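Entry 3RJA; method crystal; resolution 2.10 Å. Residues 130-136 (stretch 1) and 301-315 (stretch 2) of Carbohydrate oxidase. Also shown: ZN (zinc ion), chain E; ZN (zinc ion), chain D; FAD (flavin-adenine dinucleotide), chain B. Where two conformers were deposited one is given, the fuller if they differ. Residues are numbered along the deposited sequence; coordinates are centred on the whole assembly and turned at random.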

# COMPACT_ATOMS: atom_id res chain seq x y z
N GLY A 130 3.49 -3.75 -4.99
CA GLY A 130 4.52 -3.45 -3.99
C GLY A 130 5.64 -4.47 -3.86
O GLY A 130 5.58 -5.58 -4.43
N THR A 131 6.67 -4.11 -3.09
CA THR A 131 7.90 -4.89 -3.00
C THR A 131 7.92 -5.88 -1.84
O THR A 131 8.73 -6.79 -1.85
N CYS A 132 7.10 -5.67 -0.81
CA CYS A 132 7.17 -6.51 0.38
C CYS A 132 6.44 -7.85 0.14
O CYS A 132 5.25 -7.86 -0.16
N PRO A 133 7.15 -8.98 0.28
CA PRO A 133 6.50 -10.26 -0.12
C PRO A 133 5.31 -10.72 0.77
O PRO A 133 4.45 -11.44 0.28
N GLY A 134 5.26 -10.28 2.03
CA GLY A 134 4.18 -10.64 2.96
C GLY A 134 2.91 -9.80 2.91
O GLY A 134 1.88 -10.17 3.50
N VAL A 135 2.95 -8.68 2.19
CA VAL A 135 1.77 -7.84 2.02
C VAL A 135 0.61 -8.63 1.40
O VAL A 135 0.80 -9.40 0.47
N GLY A 136 -0.59 -8.47 1.95
CA GLY A 136 -1.76 -9.13 1.40
C GLY A 136 -2.25 -8.43 0.13
O GLY A 136 -2.21 -7.19 0.03
N SER A 301 15.05 -9.39 -5.48
CA SER A 301 16.05 -8.33 -5.26
C SER A 301 15.59 -7.21 -4.33
O SER A 301 16.38 -6.75 -3.53
N TYR A 302 14.32 -6.78 -4.43
CA TYR A 302 13.83 -5.65 -3.62
C TYR A 302 12.98 -6.10 -2.41
O TYR A 302 12.39 -5.26 -1.73
N SER A 303 12.98 -7.41 -2.12
CA SER A 303 12.10 -7.98 -1.08
C SER A 303 12.58 -7.80 0.36
O SER A 303 11.76 -7.84 1.31
N ASN A 304 13.90 -7.65 0.53
CA ASN A 304 14.55 -7.62 1.84
C ASN A 304 14.49 -8.96 2.58
O ASN A 304 14.63 -8.99 3.80
N PHE A 305 14.25 -10.05 1.86
CA PHE A 305 14.23 -11.41 2.46
C PHE A 305 14.97 -12.37 1.56
O PHE A 305 15.25 -12.06 0.39
N ASP A 306 15.30 -13.55 2.11
CA ASP A 306 16.02 -14.51 1.32
C ASP A 306 15.07 -15.36 0.46
O ASP A 306 15.51 -16.21 -0.28
N HIS A 307 13.76 -15.13 0.56
CA HIS A 307 12.80 -15.73 -0.38
C HIS A 307 11.57 -14.81 -0.47
O HIS A 307 11.38 -13.92 0.38
N VAL A 308 10.76 -15.02 -1.50
CA VAL A 308 9.55 -14.21 -1.71
C VAL A 308 8.24 -14.94 -1.59
O VAL A 308 7.21 -14.28 -1.37
N ASP A 309 8.24 -16.26 -1.74
CA ASP A 309 6.96 -16.99 -1.69
C ASP A 309 6.46 -17.13 -0.25
O ASP A 309 6.64 -18.18 0.38
N PHE A 310 5.84 -16.07 0.26
CA PHE A 310 5.29 -16.06 1.62
C PHE A 310 3.86 -16.56 1.66
O PHE A 310 2.98 -16.05 0.94
N ILE A 311 3.63 -17.56 2.50
CA ILE A 311 2.27 -18.03 2.81
C ILE A 311 1.99 -17.93 4.32
O ILE A 311 0.99 -18.43 4.82
N THR A 312 2.92 -17.28 5.03
CA THR A 312 2.87 -16.96 6.45
C THR A 312 3.19 -15.46 6.60
O THR A 312 3.68 -14.85 5.65
N PRO A 313 2.93 -14.86 7.79
CA PRO A 313 3.26 -13.44 8.03
C PRO A 313 4.77 -13.19 7.96
O PRO A 313 5.52 -14.10 8.23
N GLN A 314 5.21 -11.96 7.64
CA GLN A 314 6.62 -11.65 7.84
C GLN A 314 6.86 -11.25 9.30
O GLN A 314 5.88 -11.11 10.06
N PRO A 315 8.14 -11.13 9.71
CA PRO A 315 8.41 -10.73 11.10
C PRO A 315 7.72 -9.41 11.42
O PRO A 315 7.59 -8.54 10.56

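Pro 133 is the centre of the contact. Its CA-to-CB bond points toward stretch 2, its ring is puckered C-gamma endo, and it has the largest covered area of any residue here. Three apolar side chains of stretch 2 meet this ring. Phe 310, with chi1 m, points toward stretch 1 and brings CD1 to 3.6 Å from Pro 133 CB. Phe 305, also m, places CD2 3.8 Å from Pro 133 CG. Both aromatic rings meet the proline obliquely. Val 308, again m, lies sideways, with its CB 4.1 Å from Pro 133 CB. The backbone closes in as well: Val 308 O is 3.3 Å from Pro 133 CB, and Ser 303 O is 3.5 Å from Pro 133 CD.

Gly 134 follows in a type I turn that runs from Cys 132 to Val 135. The turn's closing hydrogen bond, Val 135 N to Cys 132 O, is weak at 3.4 Å. Gly 134 has no side chain, and Gln 314 fills the space beside it. An ideal CB on Gly 134 would lie 2.8 Å from Gln 314 CG, which is a clash. Gln 314 points toward stretch 1, with chi1 p, chi2 t and chi3 at 100°. This brings its OE1 to Gly 134 N, which donates a hydrogen bond of 3.1 Å. It is the only direct hydrogen bond between the stretches. The amide's other end faces the flavin, with Gln 314 NE2 3.3 Å from FAD C7M.

Cys 132, chi1 m, lies sideways to stretch 2. Its SG is bonded covalently to FAD C6 at 1.8 Å, so the contact adjoins an anchored cofactor. Val 135, chi1 t, points away from stretch 2 and sets CG2 3.5 Å from FAD C8. The backbone of stretch 1 also holds the cofactor: Thr 131 N donates to FAD O4 at 3.0 Å, and Gly 136 N to FAD O2P at 2.8 Å.

Ser 303, chi1 p, lies sideways; its OG accepts a hydrogen bond from Phe 305 N at 3.2 Å, within its own stretch. Thr 131, also p, points toward stretch 2, with CG2 4.1 Å from Tyr 302 CB. Water 1 bridges the stretches here: it lies 2.7 Å from Thr 131 OG1 and donates to Tyr 302 O at 2.8 Å.

Two zinc ions lie outside the packing, one bound by Asp 306 and His 307, the other by Asp 309, waters 2 and 3 and an atom elsewhere in the structure.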

# COMPACT_ATOMS: atom_id res chain seq x y z
CB THR A 131 9.12 -3.98 -2.78
OG1 THR A 131 8.90 -3.20 -1.59
CG2 THR A 131 9.35 -3.04 -3.97
CB CYS A 132 6.56 -5.75 1.58
SG CYS A 132 7.32 -4.11 1.88
CB PRO A 133 7.66 -11.27 -0.10
CG PRO A 133 8.67 -10.67 0.85
CD PRO A 133 8.55 -9.17 0.72
CB VAL A 135 2.10 -6.56 1.21
CG1 VAL A 135 0.83 -5.79 0.81
CG2 VAL A 135 2.98 -5.65 2.08
CB SER A 301 16.50 -7.72 -6.58
OG SER A 301 17.57 -6.85 -6.35
CB TYR A 302 13.07 -4.63 -4.50
CG TYR A 302 13.95 -3.53 -5.11
CD1 TYR A 302 14.70 -2.67 -4.30
CD2 TYR A 302 14.03 -3.36 -6.49
CE1 TYR A 302 15.49 -1.68 -4.85
CE2 TYR A 302 14.83 -2.37 -7.05
CZ TYR A 302 15.55 -1.53 -6.23
OH TYR A 302 16.34 -0.53 -6.79
CB SER A 303 11.91 -9.50 -1.32
OG SER A 303 13.13 -10.19 -1.13
CB ASN A 304 13.96 -6.51 2.73
CG ASN A 304 14.36 -5.12 2.26
OD1 ASN A 304 15.50 -4.91 1.84
ND2 ASN A 304 13.42 -4.17 2.30
CB PHE A 305 12.79 -11.90 2.67
CG PHE A 305 12.09 -11.20 3.76
CD1 PHE A 305 12.21 -11.63 5.08
CD2 PHE A 305 11.35 -10.04 3.49
CE1 PHE A 305 11.60 -10.95 6.11
CE2 PHE A 305 10.72 -9.34 4.52
CZ PHE A 305 10.84 -9.79 5.84
CB ASP A 306 16.97 -15.37 2.19
CG ASP A 306 16.24 -16.41 3.03
OD1 ASP A 306 15.00 -16.41 3.08
OD2 ASP A 306 16.94 -17.24 3.64
CB HIS A 307 12.39 -17.14 0.07
CG HIS A 307 11.46 -17.16 1.25
ND1 HIS A 307 11.90 -17.03 2.55
CD2 HIS A 307 10.12 -17.28 1.32
CE1 HIS A 307 10.87 -17.08 3.37
NE2 HIS A 307 9.77 -17.23 2.65
CB VAL A 308 9.57 -13.43 -3.04
CG1 VAL A 308 10.82 -12.52 -3.11
CG2 VAL A 308 9.49 -14.34 -4.21
CB ASP A 309 7.06 -18.33 -2.42
CG ASP A 309 5.69 -19.00 -2.62
OD1 ASP A 309 4.63 -18.39 -2.39
OD2 ASP A 309 5.67 -20.18 -3.01
CB PHE A 310 5.37 -14.65 2.22
CG PHE A 310 6.69 -14.33 2.87
CD1 PHE A 310 7.83 -14.14 2.11
CD2 PHE A 310 6.79 -14.22 4.25
CE1 PHE A 310 9.06 -13.84 2.72
CE2 PHE A 310 8.02 -13.92 4.87
CZ PHE A 310 9.15 -13.71 4.08
CB ILE A 311 2.04 -19.48 2.30
CG1 ILE A 311 3.07 -20.44 2.92
CG2 ILE A 311 2.10 -19.53 0.75
CD1 ILE A 311 2.70 -21.96 2.74
CB THR A 312 3.98 -17.71 7.23
OG1 THR A 312 5.22 -17.52 6.54
CG2 THR A 312 3.68 -19.18 7.33
CB PRO A 313 2.79 -13.21 9.48
CG PRO A 313 1.81 -14.31 9.78
CD PRO A 313 2.29 -15.49 8.97
CB GLN A 314 7.20 -10.64 6.82
CG GLN A 314 6.34 -9.47 6.40
CD GLN A 314 7.08 -8.58 5.38
OE1 GLN A 314 6.85 -8.65 4.14
NE2 GLN A 314 7.96 -7.75 5.89
CB PRO A 315 9.94 -10.58 11.15
CG PRO A 315 10.45 -11.54 10.03
CD PRO A 315 9.37 -11.48 8.97
ZN ZN E . 13.72 -17.92 3.27
ZN ZN D . 3.42 -19.96 -2.94
PA FAD B . -4.65 -5.79 6.07
O1A FAD B . -5.04 -7.25 6.13
O2A FAD B . -4.17 -5.21 7.38
O5B FAD B . -5.92 -4.94 5.57
C5B FAD B . -5.75 -3.58 5.18
C4B FAD B . -7.14 -2.95 5.00
O4B FAD B . -7.82 -3.59 3.92
C3B FAD B . -8.03 -3.10 6.22
O3B FAD B . -8.96 -2.01 6.25
C2B FAD B . -8.80 -4.38 5.88
O2B FAD B . -10.02 -4.57 6.56
C1B FAD B . -8.99 -4.19 4.39
N9A FAD B . -9.16 -5.48 3.73
C8A FAD B . -8.38 -6.63 3.88
N7A FAD B . -8.92 -7.58 3.07
C5A FAD B . -9.98 -7.07 2.43
C6A FAD B . -10.87 -7.63 1.51
N6A FAD B . -10.73 -8.91 1.09
N1A FAD B . -11.87 -6.81 1.01
C2A FAD B . -12.01 -5.50 1.44
N3A FAD B . -11.16 -4.96 2.38
C4A FAD B . -10.15 -5.75 2.85
N1 FAD B . 2.45 -0.19 0.06
C2 FAD B . 2.70 0.18 -1.27
O2 FAD B . 1.86 0.80 -1.94
N3 FAD B . 3.90 -0.24 -1.83
C4 FAD B . 4.82 -1.07 -1.23
O4 FAD B . 5.82 -1.49 -1.85
C4X FAD B . 4.54 -1.40 0.21
N5 FAD B . 5.37 -2.18 0.88
C5X FAD B . 5.09 -2.58 2.17
C6 FAD B . 5.94 -3.49 2.84
C7 FAD B . 5.60 -4.01 4.08
C7M FAD B . 6.54 -4.99 4.81
C8 FAD B . 4.32 -3.72 4.61
C8M FAD B . 3.89 -4.28 5.95
C9 FAD B . 3.51 -2.78 4.00
C9A FAD B . 3.86 -2.21 2.76
N10 FAD B . 2.98 -1.36 2.04
C10 FAD B . 3.34 -0.87 0.79
C1' FAD B . 1.68 -0.96 2.66
C2' FAD B . 0.55 -1.85 2.18
O2' FAD B . 0.22 -1.51 0.84
C3' FAD B . -0.68 -1.64 3.04
O3' FAD B . -0.35 -1.81 4.40
C4' FAD B . -1.78 -2.62 2.61
O4' FAD B . -3.02 -2.08 2.93
C5' FAD B . -1.60 -4.00 3.24
O5' FAD B . -2.61 -4.86 2.80
P FAD B . -2.96 -6.17 3.69
O1P FAD B . -4.00 -7.01 3.00
O2P FAD B . -1.68 -6.94 4.01
O3P FAD B . -3.49 -5.45 5.02
O HOH W 1 10.54 -4.51 0.18
O HOH W 2 3.75 -20.88 -4.88
O HOH W 3 3.40 -21.41 -1.44